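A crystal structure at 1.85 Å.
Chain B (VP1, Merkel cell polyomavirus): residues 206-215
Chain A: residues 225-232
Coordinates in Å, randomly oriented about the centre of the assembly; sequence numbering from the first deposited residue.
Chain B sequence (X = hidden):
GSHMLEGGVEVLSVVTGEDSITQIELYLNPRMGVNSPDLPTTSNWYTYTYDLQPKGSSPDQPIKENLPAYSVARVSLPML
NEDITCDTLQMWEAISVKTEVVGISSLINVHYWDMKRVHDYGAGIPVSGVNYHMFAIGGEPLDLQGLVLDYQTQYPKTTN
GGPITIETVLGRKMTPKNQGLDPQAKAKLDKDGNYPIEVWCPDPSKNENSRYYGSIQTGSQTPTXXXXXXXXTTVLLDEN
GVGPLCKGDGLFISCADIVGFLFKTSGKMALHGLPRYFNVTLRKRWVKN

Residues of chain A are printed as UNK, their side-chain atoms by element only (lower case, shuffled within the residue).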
# COMPACT_ATOMS: atom_id res chain seq x y z
N LYS B 206 -9.08 11.97 -26.43
CA LYS B 206 -9.78 11.18 -27.43
C LYS B 206 -10.19 9.86 -26.79
O LYS B 206 -10.67 9.87 -25.64
CB LYS B 206 -8.91 11.01 -28.68
CG LYS B 206 -8.62 12.34 -29.38
CD LYS B 206 -7.80 12.19 -30.65
CE LYS B 206 -8.63 11.59 -31.77
NZ LYS B 206 -7.82 11.43 -33.02
N ASN B 207 -10.02 8.74 -27.50
CA ASN B 207 -10.32 7.41 -26.96
C ASN B 207 -11.74 7.23 -26.39
O ASN B 207 -11.94 6.50 -25.42
CB ASN B 207 -9.26 6.99 -25.93
CG ASN B 207 -7.95 6.61 -26.58
OD1 ASN B 207 -7.93 5.80 -27.50
ND2 ASN B 207 -6.85 7.21 -26.11
N GLU B 208 -12.71 7.88 -27.02
CA GLU B 208 -14.11 7.75 -26.64
C GLU B 208 -14.58 6.30 -26.77
O GLU B 208 -15.41 5.83 -26.00
CB GLU B 208 -15.00 8.68 -27.49
CG GLU B 208 -14.81 10.18 -27.21
CD GLU B 208 -13.75 10.87 -28.10
OE1 GLU B 208 -13.67 12.12 -28.03
OE2 GLU B 208 -13.00 10.19 -28.85
N ASN B 209 -14.01 5.59 -27.75
CA ASN B 209 -14.42 4.24 -28.10
C ASN B 209 -13.39 3.16 -27.69
O ASN B 209 -13.34 2.07 -28.26
CB ASN B 209 -14.72 4.19 -29.60
CG ASN B 209 -15.53 2.96 -30.00
OD1 ASN B 209 -16.42 2.52 -29.28
ND2 ASN B 209 -15.21 2.41 -31.17
N SER B 210 -12.57 3.50 -26.69
CA SER B 210 -11.63 2.57 -26.05
C SER B 210 -11.71 2.71 -24.53
O SER B 210 -12.15 3.74 -24.02
CB SER B 210 -10.19 2.85 -26.49
OG SER B 210 -10.00 2.57 -27.87
N ARG B 211 -11.29 1.67 -23.82
CA ARG B 211 -11.07 1.72 -22.38
C ARG B 211 -9.62 1.35 -22.13
O ARG B 211 -9.14 0.32 -22.62
CB ARG B 211 -11.99 0.74 -21.64
CG ARG B 211 -13.46 0.79 -22.05
CD ARG B 211 -14.15 2.09 -21.65
NE ARG B 211 -15.55 2.09 -22.05
CZ ARG B 211 -16.03 2.64 -23.17
NH1 ARG B 211 -15.24 3.29 -24.02
NH2 ARG B 211 -17.33 2.56 -23.44
N TYR B 212 -8.89 2.19 -21.39
CA TYR B 212 -7.50 1.87 -21.07
C TYR B 212 -7.22 2.05 -19.59
O TYR B 212 -7.89 2.85 -18.92
CB TYR B 212 -6.52 2.66 -21.93
CG TYR B 212 -6.53 4.15 -21.73
CD1 TYR B 212 -5.83 4.75 -20.66
CD2 TYR B 212 -7.21 4.99 -22.62
CE1 TYR B 212 -5.84 6.14 -20.48
CE2 TYR B 212 -7.22 6.37 -22.45
CZ TYR B 212 -6.53 6.94 -21.38
OH TYR B 212 -6.55 8.31 -21.23
N TYR B 213 -6.23 1.31 -19.09
CA TYR B 213 -5.93 1.22 -17.67
C TYR B 213 -4.43 1.01 -17.57
O TYR B 213 -3.90 0.13 -18.23
CB TYR B 213 -6.63 -0.00 -17.04
CG TYR B 213 -8.10 -0.15 -17.39
CD1 TYR B 213 -9.09 0.32 -16.53
CD2 TYR B 213 -8.49 -0.78 -18.57
CE1 TYR B 213 -10.44 0.18 -16.85
CE2 TYR B 213 -9.84 -0.92 -18.90
CZ TYR B 213 -10.80 -0.43 -18.03
OH TYR B 213 -12.13 -0.58 -18.36
N GLY B 214 -3.75 1.81 -16.75
CA GLY B 214 -2.29 1.73 -16.69
C GLY B 214 -1.67 2.30 -15.44
O GLY B 214 -2.34 2.98 -14.67
N SER B 215 -0.38 2.04 -15.27
CA SER B 215 0.38 2.49 -14.11
C SER B 215 1.88 2.45 -14.42
O SER B 215 2.33 1.70 -15.30
CB SER B 215 0.07 1.61 -12.88
OG SER B 215 0.56 0.28 -13.08
N UNK A 225 4.97 6.57 -8.49
CA UNK A 225 3.93 5.56 -8.74
C UNK A 225 2.67 6.32 -9.14
O UNK A 225 2.10 7.06 -8.33
c UNK A 225 2.46 3.74 -7.67
c UNK A 225 4.92 3.89 -7.09
c UNK A 225 3.67 4.69 -7.47
N UNK A 226 2.25 6.14 -10.38
CA UNK A 226 1.11 6.92 -10.90
C UNK A 226 0.22 6.03 -11.74
O UNK A 226 0.70 5.09 -12.38
c UNK A 226 1.82 9.96 -10.06
c UNK A 226 1.60 8.10 -11.74
c UNK A 226 3.20 9.99 -12.16
c UNK A 226 2.56 9.11 -11.10
N UNK A 227 -1.07 6.34 -11.75
CA UNK A 227 -2.03 5.57 -12.54
C UNK A 227 -2.66 6.45 -13.60
O UNK A 227 -2.69 7.67 -13.48
n UNK A 227 -1.02 4.08 -8.86
c UNK A 227 -2.15 4.58 -9.37
c UNK A 227 -2.66 3.94 -10.64
o UNK A 227 -2.75 5.52 -8.86
c UNK A 227 -3.14 4.99 -11.65
N UNK A 228 -3.17 5.80 -14.65
CA UNK A 228 -3.91 6.48 -15.71
C UNK A 228 -4.99 5.56 -16.27
O UNK A 228 -4.74 4.39 -16.57
c UNK A 228 -2.30 5.33 -18.60
c UNK A 228 -1.43 4.39 -19.13
c UNK A 228 -2.97 7.00 -16.82
c UNK A 228 -0.83 5.66 -16.73
c UNK A 228 -2.02 5.97 -17.39
c UNK A 228 0.06 4.71 -17.25
c UNK A 228 -0.24 4.07 -18.46
N UNK A 229 -6.20 6.10 -16.39
CA UNK A 229 -7.32 5.39 -17.00
C UNK A 229 -8.38 6.40 -17.43
O UNK A 229 -8.65 7.37 -16.71
c UNK A 229 -7.94 4.37 -16.03
o UNK A 229 -9.08 3.74 -16.61
N UNK A 230 -9.00 6.15 -18.58
CA UNK A 230 -10.09 7.02 -19.03
C UNK A 230 -11.46 6.59 -18.50
O UNK A 230 -12.50 7.02 -19.01
n UNK A 230 -10.85 5.98 -22.56
o UNK A 230 -10.33 4.77 -20.73
c UNK A 230 -10.43 5.87 -21.29
c UNK A 230 -10.10 7.17 -20.57
N UNK A 231 -11.45 5.76 -17.45
CA UNK A 231 -12.69 5.23 -16.88
C UNK A 231 -12.98 5.82 -15.50
O UNK A 231 -13.97 5.46 -14.87
c UNK A 231 -12.63 3.67 -16.75
o UNK A 231 -11.58 3.29 -15.85
c UNK A 231 -12.40 3.02 -18.10
N UNK A 232 -12.10 6.71 -15.03
CA UNK A 232 -12.20 7.29 -13.69
C UNK A 232 -12.83 8.68 -13.69
O UNK A 232 -12.34 9.58 -14.37
c UNK A 232 -10.73 5.38 -11.51
c UNK A 232 -8.62 6.35 -12.47
c UNK A 232 -10.81 7.38 -13.05
c UNK A 232 -10.09 6.07 -12.72
O HOH W 1 -11.05 8.88 -23.15

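Position 225 carries three side-chain carbons, the first bearing the other two, and none of them touches the chain B stretch. Branching at CB with carbon alone identifies valine, Val225(A).

Position 226 has four carbons, forked at the second; their end leads away from chain B, and the contribution is made by the backbone, O of position 226 lying 3.1 Å from CA of Ser215(B), a CA-H...O contact. The fork is the pattern of leucine, Leu226(A).

At position 227 three carbons run in a chain, the third bearing one oxygen and one nitrogen. The position pairs with Ser215(B) in a non-hydrogen-bonded antiparallel bridge, CA to CA 4.2 Å, and the two side chains share a face of the sheet, the second carbon of 227 approaching CB of Ser215(B) to 4.2 Å. This is a glutamine, Gln227(A), one carbon longer than asparagine.

Position 228 shows one carbon and then a six-carbon ring with no oxygen attached. The ring lies over Gly214(B), whose CA sits 3.7 Å from the ring centroid and 16° off its normal: phenylalanine rather than tyrosine. Chi1 of Phe228(A) is 52° (p). A CB on Gly214(B) would lie 2.2 Å from CZ of Phe228(A), a clash; the ring occupies the space that glycine leaves free. CE1 of Tyr212(B) meets the ring's edge, 4.1 Å from CD2 of Phe228(A).

Position 229 holds one carbon and one oxygen, and that oxygen lies 2.7 Å from O of Tyr212(B): a serine, Ser229(A), whose OG donates to that carbonyl.

Position 230 has two carbons, the second bearing an oxygen 3.0 Å from N of Tyr212(B) and a nitrogen 3.0 Å from O of Ser210(B): asparagine. OD1 of Asn230(A) accepts from Tyr212(B) (168°), while its ND2 donates to Ser210(B) (162°). Water 1 accepts from the same ND2 and donates to O of Lys206(B), bridging the chains.

Position 231 has a first carbon bearing one oxygen and one carbon, the latter 4.1 Å from CD of Arg211(B), so threonine. OG1 of Thr231(A) donates to OG of Ser229(A) at 2.7 Å.

Position 232, four carbons forked at the second and without contact here, is leucine, Leu232(A).

The contact works as an antiparallel strand pairing (175°) continued by side chains. N of Phe228(A) donates to O of Gly214(B) at 2.9 Å and 166°; the return bond, N of Gly214(B) to O of Phe228(A), is weak despite its 2.8 Å, because its angle is 129°. Beyond this pair, Ser229(A) and Asn230(A) use side-chain atoms to engage backbone groups of chain B, extending the polar contact; together the stretches bury 566 Å².

Chain A, residues 225-232: VLQFSNTL
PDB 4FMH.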